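Local coordinates for nitrogenase molybdenum-iron protein alpha chain (Clostridium pasteurianum, PDB 4WES), which forms, with the beta chain, the nitrogenase component that reduces dinitrogen to ammonium at an iron-molybdenum cluster, with evolution of hydrogen, at residues G64-M69 and T239-A244; G86-S91 and Y216-D221; W223-V228 and P489-R494. All coordinates share one frame; numbering follows the deposited sequence. Where two conformers were deposited one is given.

Interaction 1 of 3, residues G64-M69 and T239-A244; sequences GPIKDM and TLTGDA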
loop_
_atom_site.group_PDB
_atom_site.type_symbol
_atom_site.label_atom_id
_atom_site.label_comp_id
_atom_site.label_asym_id
_atom_site.label_seq_id
_atom_site.Cartn_x
_atom_site.Cartn_y
_atom_site.Cartn_z
ATOM N N GLY A 64 -21.467 -12.676 -24.785
ATOM C CA GLY A 64 -20.614 -11.656 -24.224
ATOM C C GLY A 64 -19.228 -11.516 -24.843
ATOM O O GLY A 64 -18.755 -10.398 -24.980
ATOM N N PRO A 65 -18.564 -12.635 -25.151
ATOM C CA PRO A 65 -17.221 -12.501 -25.704
ATOM C C PRO A 65 -17.091 -11.794 -27.043
ATOM O O PRO A 65 -15.986 -11.456 -27.428
ATOM C CB PRO A 65 -16.724 -13.935 -25.786
ATOM C CG PRO A 65 -17.511 -14.644 -24.706
ATOM C CD PRO A 65 -18.857 -14.025 -24.798
ATOM N N ILE A 66 -18.180 -11.647 -27.793
ATOM C CA ILE A 66 -18.095 -10.936 -29.090
ATOM C C ILE A 66 -17.825 -9.465 -28.789
ATOM O O ILE A 66 -18.686 -8.743 -28.294
ATOM C CB ILE A 66 -19.353 -11.132 -29.944
ATOM C CG1 ILE A 66 -19.614 -12.610 -30.197
ATOM C CG2 ILE A 66 -19.180 -10.370 -31.276
ATOM C CD1 ILE A 66 -20.881 -12.904 -30.974
ATOM N N LYS A 67 -16.606 -9.010 -29.085
ATOM C CA LYS A 67 -16.054 -7.825 -28.451
ATOM C C LYS A 67 -16.460 -6.514 -29.074
ATOM O O LYS A 67 -16.283 -5.470 -28.463
ATOM C CB LYS A 67 -14.528 -7.940 -28.439
ATOM C CG LYS A 67 -13.905 -7.901 -29.834
ATOM C CD LYS A 67 -12.492 -8.416 -29.882
ATOM C CE LYS A 67 -12.033 -8.582 -31.302
ATOM N NZ LYS A 67 -10.644 -9.083 -31.375
ATOM N N ASP A 68 -16.947 -6.547 -30.328
ATOM C CA ASP A 68 -17.333 -5.303 -31.029
ATOM C C ASP A 68 -18.844 -5.219 -31.209
ATOM O O ASP A 68 -19.338 -4.367 -31.974
ATOM C CB ASP A 68 -16.583 -5.132 -32.347
ATOM C CG ASP A 68 -16.822 -6.251 -33.335
ATOM O OD1 ASP A 68 -17.467 -7.256 -33.006
ATOM O OD2 ASP A 68 -16.319 -6.088 -34.448
ATOM N N MET A 69 -19.569 -6.041 -30.452
ATOM C CA MET A 69 -21.008 -5.955 -30.305
ATOM C C MET A 69 -21.332 -5.370 -28.944
ATOM O O MET A 69 -20.728 -5.803 -27.962
ATOM C CB MET A 69 -21.576 -7.373 -30.507
ATOM C CG MET A 69 -23.052 -7.613 -30.355
ATOM S SD MET A 69 -23.416 -9.257 -31.013
ATOM C CE MET A 69 -25.156 -9.311 -30.514
ATOM N N THR A 239 -13.199 -18.205 -34.223
ATOM C CA THR A 239 -13.410 -18.891 -32.954
ATOM C C THR A 239 -14.740 -18.369 -32.416
ATOM O O THR A 239 -14.967 -17.155 -32.272
ATOM C CB THR A 239 -12.263 -18.656 -31.986
ATOM O OG1 THR A 239 -11.104 -19.264 -32.564
ATOM C CG2 THR A 239 -12.516 -19.287 -30.620
ATOM N N LEU A 240 -15.661 -19.296 -32.142
ATOM C CA LEU A 240 -16.951 -18.945 -31.560
ATOM C C LEU A 240 -16.899 -19.216 -30.073
ATOM O O LEU A 240 -16.975 -20.381 -29.659
ATOM C CB LEU A 240 -18.098 -19.708 -32.231
ATOM C CG LEU A 240 -18.710 -19.010 -33.454
ATOM C CD1 LEU A 240 -17.714 -18.697 -34.527
ATOM C CD2 LEU A 240 -19.893 -19.780 -33.985
ATOM N N THR A 241 -16.733 -18.181 -29.232
ATOM C CA THR A 241 -16.742 -16.759 -29.542
ATOM C C THR A 241 -15.554 -15.986 -28.923
ATOM O O THR A 241 -15.558 -14.769 -28.913
ATOM C CB THR A 241 -18.059 -16.102 -29.092
ATOM O OG1 THR A 241 -18.240 -16.402 -27.705
ATOM C CG2 THR A 241 -19.240 -16.597 -29.890
ATOM N N GLY A 242 -14.533 -16.716 -28.425
ATOM C CA GLY A 242 -13.431 -16.050 -27.755
ATOM C C GLY A 242 -12.648 -15.105 -28.666
ATOM O O GLY A 242 -12.215 -15.487 -29.760
ATOM N N ASP A 243 -12.519 -13.859 -28.196
ATOM C CA ASP A 243 -11.894 -12.782 -28.936
ATOM C C ASP A 243 -12.525 -12.537 -30.306
ATOM O O ASP A 243 -11.866 -11.947 -31.168
ATOM C CB ASP A 243 -10.368 -12.994 -29.067
ATOM C CG ASP A 243 -9.637 -11.735 -29.508
ATOM O OD1 ASP A 243 -10.002 -10.622 -29.080
ATOM O OD2 ASP A 243 -8.684 -11.854 -30.337
ATOM N N ALA A 244 -13.782 -12.919 -30.510
ATOM C CA ALA A 244 -14.393 -12.803 -31.820
ATOM C C ALA A 244 -14.823 -11.391 -32.137
ATOM O O ALA A 244 -15.311 -10.653 -31.287
ATOM C CB ALA A 244 -15.624 -13.699 -31.906
HETATM O O HOH W 1 -13.690 -12.408 -26.104
#
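Two beta turns, a type I turn from I66 to M69 and a type II turn from T241 to A244, meet where K67 reaches across to D243 and A244. K67 lies in the loop joining helix 54-63 to strand 69-74; its partners follow strand 235-239, an outermost strand, within this chain, of a second sheet of parallel strands. K67 N donates to A244 O at 3.0 Å. From the same residue the side chain starts with CG between the backbone N and the carbonyl carbon (chi1 66°) and then stays extended. Its NZ meets OD1 of D243 at 2.8 Å as a salt bridge, coming from above the carboxylate plane, and donates to D243 O at 3.1 Å as well. E94 and the carbonyl of K92 also bind this NZ, so the buried ammonium has several oxygen partners. D243 OD1 takes a further bond from K92 N. Next to this polar cluster, CB of P65 lies 3.5 Å from OG1 of T241, a hydroxyl hydrogen-bonded to V62 O, while CG1 of I66 packs on the T241 CB. The side chain of P65 is about 8 Å from the iron-molybdenum cluster. One water bridges P65 O and D243 N, each 2.8 Å from it. T241 follows a cis peptide bond, and its turn is closed by A244 N bonding to T241 O. The arrangement is a buried junction of loops from two alpha/beta units, each built on a sheet of parallel strands.

Interaction 2 of 3, residues G86-S91 and Y216-D221; sequences GRRFKS and YNIGGD. With ICS (iron-sulfur-molybdenum cluster with interstitial carbon), chain F; HCA (3-hydroxy-3-carboxy-adipic acid), chain E.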
loop_
_atom_site.group_PDB
_atom_site.type_symbol
_atom_site.label_atom_id
_atom_site.label_comp_id
_atom_site.label_asym_id
_atom_site.label_seq_id
_atom_site.Cartn_x
_atom_site.Cartn_y
_atom_site.Cartn_z
ATOM N N GLY A 86 -16.306 -10.945 -14.467
ATOM C CA GLY A 86 -16.070 -12.129 -13.662
ATOM C C GLY A 86 -15.728 -13.359 -14.465
ATOM O O GLY A 86 -15.065 -14.264 -13.974
ATOM N N ARG A 87 -16.210 -13.428 -15.705
ATOM C CA ARG A 87 -15.863 -14.509 -16.633
ATOM C C ARG A 87 -14.786 -13.950 -17.565
ATOM O O ARG A 87 -14.989 -12.944 -18.243
ATOM C CB ARG A 87 -17.066 -15.013 -17.389
ATOM C CG ARG A 87 -16.725 -16.128 -18.360
ATOM C CD ARG A 87 -17.935 -16.887 -18.782
ATOM N NE ARG A 87 -17.692 -17.849 -19.848
ATOM C CZ ARG A 87 -17.805 -17.590 -21.152
ATOM N NH1 ARG A 87 -17.653 -18.555 -22.029
ATOM N NH2 ARG A 87 -18.071 -16.355 -21.585
ATOM N N ARG A 88 -13.629 -14.624 -17.564
ATOM C CA ARG A 88 -12.387 -14.075 -18.050
ATOM C C ARG A 88 -12.103 -14.331 -19.534
ATOM O O ARG A 88 -10.965 -14.636 -19.903
ATOM C CB ARG A 88 -11.250 -14.584 -17.179
ATOM C CG ARG A 88 -11.356 -14.149 -15.719
ATOM C CD ARG A 88 -10.295 -14.788 -14.856
ATOM N NE ARG A 88 -8.968 -14.452 -15.351
ATOM C CZ ARG A 88 -8.094 -15.256 -15.966
ATOM N NH1 ARG A 88 -6.996 -14.742 -16.518
ATOM N NH2 ARG A 88 -8.294 -16.556 -16.061
ATOM N N PHE A 89 -13.103 -14.116 -20.394
ATOM C CA PHE A 89 -12.805 -14.110 -21.819
ATOM C C PHE A 89 -11.929 -12.900 -22.128
ATOM O O PHE A 89 -12.251 -11.772 -21.781
ATOM C CB PHE A 89 -14.082 -14.103 -22.673
ATOM C CG PHE A 89 -15.174 -13.148 -22.250
ATOM C CD1 PHE A 89 -15.223 -11.857 -22.720
ATOM C CD2 PHE A 89 -16.162 -13.585 -21.409
ATOM C CE1 PHE A 89 -16.251 -10.998 -22.349
ATOM C CE2 PHE A 89 -17.197 -12.773 -21.051
ATOM C CZ PHE A 89 -17.252 -11.475 -21.499
ATOM N N LYS A 90 -10.806 -13.126 -22.797
ATOM C CA LYS A 90 -9.896 -12.030 -23.124
ATOM C C LYS A 90 -10.151 -11.524 -24.544
ATOM O O LYS A 90 -10.453 -12.301 -25.450
ATOM C CB LYS A 90 -8.439 -12.437 -22.930
ATOM C CG LYS A 90 -8.024 -12.685 -21.477
ATOM C CD LYS A 90 -6.506 -12.865 -21.367
ATOM C CE LYS A 90 -6.055 -13.007 -19.924
ATOM N NZ LYS A 90 -4.605 -13.167 -19.816
ATOM N N SER A 91 -10.009 -10.222 -24.708
ATOM C CA SER A 91 -10.255 -9.545 -25.991
ATOM C C SER A 91 -9.208 -8.499 -26.243
ATOM O O SER A 91 -8.699 -7.859 -25.317
ATOM C CB SER A 91 -11.619 -8.849 -25.994
ATOM O OG SER A 91 -12.657 -9.777 -25.743
ATOM N N TYR A 216 -13.852 -19.860 -25.660
ATOM C CA TYR A 216 -14.200 -18.507 -25.239
ATOM C C TYR A 216 -13.005 -17.675 -24.800
ATOM O O TYR A 216 -13.145 -16.601 -24.260
ATOM C CB TYR A 216 -15.341 -18.571 -24.223
ATOM C CG TYR A 216 -16.502 -19.342 -24.793
ATOM C CD1 TYR A 216 -17.389 -18.739 -25.668
ATOM C CD2 TYR A 216 -16.683 -20.674 -24.503
ATOM C CE1 TYR A 216 -18.407 -19.436 -26.259
ATOM C CE2 TYR A 216 -17.726 -21.396 -25.071
ATOM C CZ TYR A 216 -18.592 -20.780 -25.949
ATOM O OH TYR A 216 -19.633 -21.472 -26.535
ATOM N N ASN A 217 -11.792 -18.184 -25.082
ATOM C CA ASN A 217 -10.555 -17.468 -24.770
ATOM C C ASN A 217 -10.419 -17.091 -23.305
ATOM O O ASN A 217 -9.888 -16.032 -22.966
ATOM C CB ASN A 217 -10.375 -16.213 -25.649
ATOM C CG ASN A 217 -8.927 -15.768 -25.718
ATOM O OD1 ASN A 217 -8.012 -16.596 -25.676
ATOM N ND2 ASN A 217 -8.697 -14.474 -25.873
ATOM N N ILE A 218 -10.858 -17.991 -22.417
ATOM C CA ILE A 218 -10.679 -17.734 -20.993
ATOM C C ILE A 218 -9.191 -17.730 -20.678
ATOM O O ILE A 218 -8.472 -18.660 -21.017
ATOM C CB ILE A 218 -11.412 -18.777 -20.155
ATOM C CG1 ILE A 218 -12.908 -18.892 -20.537
ATOM C CG2 ILE A 218 -11.228 -18.483 -18.669
ATOM C CD1 ILE A 218 -13.694 -17.583 -20.538
ATOM N N GLY A 219 -8.727 -16.654 -20.057
ATOM C CA GLY A 219 -7.316 -16.541 -19.726
ATOM C C GLY A 219 -6.366 -16.609 -20.898
ATOM O O GLY A 219 -5.194 -16.895 -20.695
ATOM N N GLY A 220 -6.831 -16.345 -22.125
ATOM C CA GLY A 220 -5.970 -16.444 -23.277
ATOM C C GLY A 220 -5.865 -17.802 -23.933
ATOM O O GLY A 220 -5.036 -17.954 -24.857
ATOM N N ASP A 221 -6.697 -18.740 -23.562
ATOM C CA ASP A 221 -6.648 -20.087 -24.144
ATOM C C ASP A 221 -6.696 -20.085 -25.689
ATOM O O ASP A 221 -6.002 -20.886 -26.313
ATOM C CB ASP A 221 -7.831 -20.926 -23.654
ATOM C CG ASP A 221 -7.689 -21.518 -22.281
ATOM O OD1 ASP A 221 -6.610 -21.410 -21.644
ATOM O OD2 ASP A 221 -8.733 -22.078 -21.825
HETATM FE FE1 ICS F . -18.621 -24.815 -22.225
HETATM MO MO1 ICS F . -17.978 -21.595 -16.092
HETATM FE FE2 ICS F . -19.927 -23.470 -20.340
HETATM FE FE3 ICS F . -17.418 -22.790 -20.964
HETATM FE FE4 ICS F . -17.914 -25.089 -19.727
HETATM FE FE5 ICS F . -17.702 -23.909 -17.440
HETATM FE FE6 ICS F . -19.656 -22.265 -18.078
HETATM FE FE7 ICS F . -17.212 -21.630 -18.657
HETATM C CX ICS F . -18.296 -23.244 -19.215
HETATM S S1A ICS F . -19.954 -25.719 -20.578
HETATM S S1B ICS F . -19.483 -23.383 -16.158
HETATM S S2A ICS F . -19.242 -22.649 -22.343
HETATM S S2B ICS F . -21.512 -22.379 -19.223
HETATM S S3A ICS F . -17.177 -26.062 -17.859
HETATM S S3B ICS F . -18.780 -20.234 -17.864
HETATM S S4A ICS F . -16.442 -24.775 -21.459
HETATM S S4B ICS F . -16.018 -22.501 -16.997
HETATM S S5A ICS F . -16.153 -21.010 -20.488
HETATM C C1 HCA E . -21.556 -18.825 -14.952
HETATM C C2 HCA E . -20.133 -18.272 -15.074
HETATM C C3 HCA E . -19.064 -19.160 -14.440
HETATM C C4 HCA E . -18.994 -18.991 -12.910
HETATM C C5 HCA E . -17.727 -19.704 -12.404
HETATM C C6 HCA E . -17.634 -20.096 -10.961
HETATM C C7 HCA E . -17.699 -18.777 -15.015
HETATM O O1 HCA E . -21.724 -20.041 -14.789
HETATM O O2 HCA E . -22.504 -18.029 -15.055
HETATM O O3 HCA E . -16.512 -19.959 -10.381
HETATM O O4 HCA E . -18.644 -20.558 -10.384
HETATM O O5 HCA E . -16.997 -19.698 -15.487
HETATM O O6 HCA E . -17.328 -17.597 -14.935
HETATM O O7 HCA E . -19.327 -20.527 -14.717
HETATM O O HOH W 2 -4.341 -15.108 -17.881
#
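An arginine nitrogen sits unusually close to an aromatic ring here: NH1 of R87 is 3.1 Å from CG of Y216, with guanidinium and ring planes 55° apart. R87 CG is anti to the backbone N (chi1 180°), and the chain runs extended to NE beside the iron-molybdenum cluster, whose S5A is 3.3 Å from NH1. CD1 of I218 lies over one face of the guanidinium, toward its rim, and the Y216 ring brings CE2 to 3.4 Å from cluster sulfur S2A while its hydroxyl bonds S265. These three residues line the cluster pocket; R87 CB also approaches O6 of the homocitrate that chelates molybdenum. Behind this wall the two loops join through a single beta bridge, F89 to I218, in which G219 N donates to R88 O (3.0 Å) and K90 N to N217 O (3.1 Å). N217 O also receives G220 N, from the opposite face of its plane, closing a type II turn ahead of helix 221-232. ND2 of N217 adds a bond to K90 O at 2.8 Å, meeting it above the carbonyl plane. In the conformer given, the K90 chain extends past G219 and G220, and its NZ shares a water with R88 NH1; K90 and R88 form salt bridges with D453 and E455 of the beta chain, respectively.

Interaction 3 of 3, residues W223-V228 and P489-R494; sequences WEMDRV and PYAGFR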
loop_
_atom_site.group_PDB
_atom_site.type_symbol
_atom_site.label_atom_id
_atom_site.label_comp_id
_atom_site.label_asym_id
_atom_site.label_seq_id
_atom_site.Cartn_x
_atom_site.Cartn_y
_atom_site.Cartn_z
ATOM N N TRP A 223 -5.932 -17.754 -27.914
ATOM C CA TRP A 223 -4.722 -17.245 -28.534
ATOM C C TRP A 223 -3.614 -18.288 -28.533
ATOM O O TRP A 223 -2.814 -18.365 -29.476
ATOM C CB TRP A 223 -4.271 -15.954 -27.865
ATOM C CG TRP A 223 -5.224 -14.826 -28.059
ATOM C CD1 TRP A 223 -5.985 -14.568 -29.183
ATOM C CD2 TRP A 223 -5.525 -13.779 -27.136
ATOM N NE1 TRP A 223 -6.707 -13.416 -29.018
ATOM C CE2 TRP A 223 -6.450 -12.910 -27.775
ATOM C CE3 TRP A 223 -5.087 -13.459 -25.843
ATOM C CZ2 TRP A 223 -6.970 -11.813 -27.157
ATOM C CZ3 TRP A 223 -5.623 -12.344 -25.217
ATOM C CH2 TRP A 223 -6.541 -11.525 -25.894
ATOM N N GLU A 224 -3.555 -19.107 -27.488
ATOM C CA GLU A 224 -2.534 -20.151 -27.428
ATOM C C GLU A 224 -2.815 -21.270 -28.436
ATOM O O GLU A 224 -1.871 -21.749 -29.079
ATOM C CB GLU A 224 -2.407 -20.661 -25.979
ATOM C CG GLU A 224 -1.501 -21.871 -25.831
ATOM C CD GLU A 224 -0.053 -21.734 -26.269
ATOM O OE1 GLU A 224 0.602 -22.792 -26.357
ATOM O OE2 GLU A 224 0.410 -20.582 -26.495
ATOM N N MET A 225 -4.060 -21.710 -28.565
ATOM C CA MET A 225 -4.469 -22.659 -29.608
ATOM C C MET A 225 -4.068 -22.125 -30.969
ATOM O O MET A 225 -3.512 -22.827 -31.830
ATOM C CB MET A 225 -6.003 -22.844 -29.603
ATOM C CG MET A 225 -6.557 -23.525 -28.358
ATOM S SD MET A 225 -8.365 -23.670 -28.394
ATOM C CE MET A 225 -8.686 -23.884 -26.654
ATOM N N ASP A 226 -4.468 -20.865 -31.200
ATOM C CA ASP A 226 -4.257 -20.261 -32.519
ATOM C C ASP A 226 -2.794 -20.195 -32.847
ATOM O O ASP A 226 -2.387 -20.370 -34.005
ATOM C CB ASP A 226 -4.874 -18.854 -32.599
ATOM C CG ASP A 226 -6.381 -18.873 -32.523
ATOM O OD1 ASP A 226 -6.986 -19.969 -32.506
ATOM O OD2 ASP A 226 -6.944 -17.759 -32.497
ATOM N N ARG A 227 -1.937 -19.899 -31.873
ATOM C CA ARG A 227 -0.494 -19.814 -32.114
ATOM C C ARG A 227 0.010 -21.099 -32.761
ATOM O O ARG A 227 0.766 -21.065 -33.755
ATOM C CB ARG A 227 0.213 -19.588 -30.768
ATOM C CG ARG A 227 1.718 -19.437 -30.879
ATOM C CD ARG A 227 2.382 -19.291 -29.533
ATOM N NE ARG A 227 2.290 -20.489 -28.722
ATOM C CZ ARG A 227 3.031 -21.586 -28.878
ATOM N NH1 ARG A 227 3.984 -21.620 -29.807
ATOM N NH2 ARG A 227 2.813 -22.662 -28.142
ATOM N N VAL A 228 -0.395 -22.229 -32.193
ATOM C CA VAL A 228 0.058 -23.528 -32.694
ATOM C C VAL A 228 -0.585 -23.879 -34.025
ATOM O O VAL A 228 0.083 -24.361 -34.941
ATOM C CB VAL A 228 -0.152 -24.648 -31.639
ATOM C CG1 VAL A 228 0.173 -26.002 -32.169
ATOM C CG2 VAL A 228 0.757 -24.345 -30.478
ATOM N N PRO A 489 -2.845 -18.748 -20.285
ATOM C CA PRO A 489 -3.712 -19.845 -20.730
ATOM C C PRO A 489 -3.438 -21.137 -19.978
ATOM O O PRO A 489 -2.297 -21.385 -19.576
ATOM C CB PRO A 489 -3.323 -19.998 -22.211
ATOM C CG PRO A 489 -1.922 -19.488 -22.289
ATOM C CD PRO A 489 -1.907 -18.336 -21.346
ATOM N N TYR A 490 -4.477 -21.962 -19.844
ATOM C CA TYR A 490 -4.300 -23.341 -19.397
ATOM C C TYR A 490 -4.484 -24.331 -20.554
ATOM O O TYR A 490 -4.083 -25.472 -20.406
ATOM C CB TYR A 490 -5.243 -23.691 -18.250
ATOM C CG TYR A 490 -4.829 -23.126 -16.903
ATOM C CD1 TYR A 490 -3.627 -22.414 -16.680
ATOM C CD2 TYR A 490 -5.643 -23.353 -15.778
ATOM C CE1 TYR A 490 -3.279 -21.955 -15.431
ATOM C CE2 TYR A 490 -5.261 -22.900 -14.502
ATOM C CZ TYR A 490 -4.055 -22.209 -14.363
ATOM O OH TYR A 490 -3.627 -21.735 -13.122
ATOM N N ALA A 491 -5.015 -23.872 -21.702
ATOM C CA ALA A 491 -5.057 -24.702 -22.913
ATOM C C ALA A 491 -3.749 -24.613 -23.682
ATOM O O ALA A 491 -2.961 -23.690 -23.503
ATOM C CB ALA A 491 -6.227 -24.236 -23.796
ATOM N N GLY A 492 -3.588 -25.551 -24.602
ATOM C CA GLY A 492 -2.417 -25.575 -25.469
ATOM C C GLY A 492 -1.150 -26.011 -24.747
ATOM O O GLY A 492 -1.162 -26.339 -23.548
ATOM N N PHE A 493 -0.046 -26.012 -25.487
ATOM C CA PHE A 493 1.196 -26.501 -24.938
ATOM C C PHE A 493 1.709 -25.607 -23.820
ATOM O O PHE A 493 2.140 -26.102 -22.780
ATOM C CB PHE A 493 2.243 -26.613 -26.041
ATOM C CG PHE A 493 2.005 -27.753 -26.990
ATOM C CD1 PHE A 493 2.199 -29.062 -26.604
ATOM C CD2 PHE A 493 1.622 -27.522 -28.296
ATOM C CE1 PHE A 493 2.005 -30.105 -27.494
ATOM C CE2 PHE A 493 1.443 -28.555 -29.186
ATOM C CZ PHE A 493 1.618 -29.852 -28.783
ATOM N N ARG A 494 1.705 -24.292 -24.032
ATOM C CA ARG A 494 2.125 -23.388 -22.955
ATOM C C ARG A 494 1.166 -23.454 -21.779
ATOM O O ARG A 494 1.580 -23.231 -20.614
ATOM C CB ARG A 494 2.242 -21.950 -23.426
ATOM C CG ARG A 494 3.373 -21.806 -24.399
ATOM C CD ARG A 494 3.526 -20.390 -24.858
ATOM N NE ARG A 494 4.540 -20.305 -25.890
ATOM C CZ ARG A 494 4.709 -19.234 -26.647
ATOM N NH1 ARG A 494 3.959 -18.159 -26.440
ATOM N NH2 ARG A 494 5.625 -19.241 -27.591
#
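E224, on helix 221-232, holds the first turn of helix 492-507 through its carboxylate, and R227, one turn further along, grips that carboxylate and stacks on R494. The E224 CG is anti to the backbone N (chi1 173°), and a bend at chi2 (59°) places CD beside R494. OE1 accepts the R494 N-H at 3.0 Å, from above the carboxylate plane. R227 takes the same carboxylate side-on: NH2 meets OE1 at 2.8 Å and NE meets OE2 at 2.9 Å, both nearly straight and close to the guanidinium plane, on the syn sides but tilted out of the carboxylate plane. R494 N and R227 NH2 reach OE1 from opposite faces. The bidentate grip fixes the rotation of the R227 guanidinium, and E319 on helix 306-334 binds its NH1. R494, extended from CG to NE, lays its own guanidinium flat on that of R227, the planes 2° apart and the centres 3.7 Å apart. The nearby carboxylates of E224 and E319 probably offset part of the repulsion between these like charges. G492, which has no side chain and a positive phi, packs its CA against the E224 CG, and that CG lies 3.3 Å from A491 O. Apolar contacts flank the polar group: in the conformer given, CE of M225 reaches CB of A491 at 3.8 Å, and CG2 of V228 meets the edge of the F493 ring, 4.0 Å from CD2.

Overall arrangement
Along the chain, interaction 2 is nested inside the loop closed by interaction 1, and interaction 3 opens after interaction 2 has closed, its segments alternating with those of interaction 1. The centres of interactions 1 and 2 are about 10 Å apart, those of 2 and 3 about 12 Å, and those of 1 and 3 about 17 Å. Interactions 2 and 3 share helix 221-232: D221 OD1, at its start, probably bonds the backbone N of Y490 and A491. D243 OD2 probably bonds W223 NE1, tying 1 to 3, while P65 packs on R87 and F89. The cluster-lining loops of interaction 2 are thereby connected both to the 69-74 sheet region and to helix 492-507.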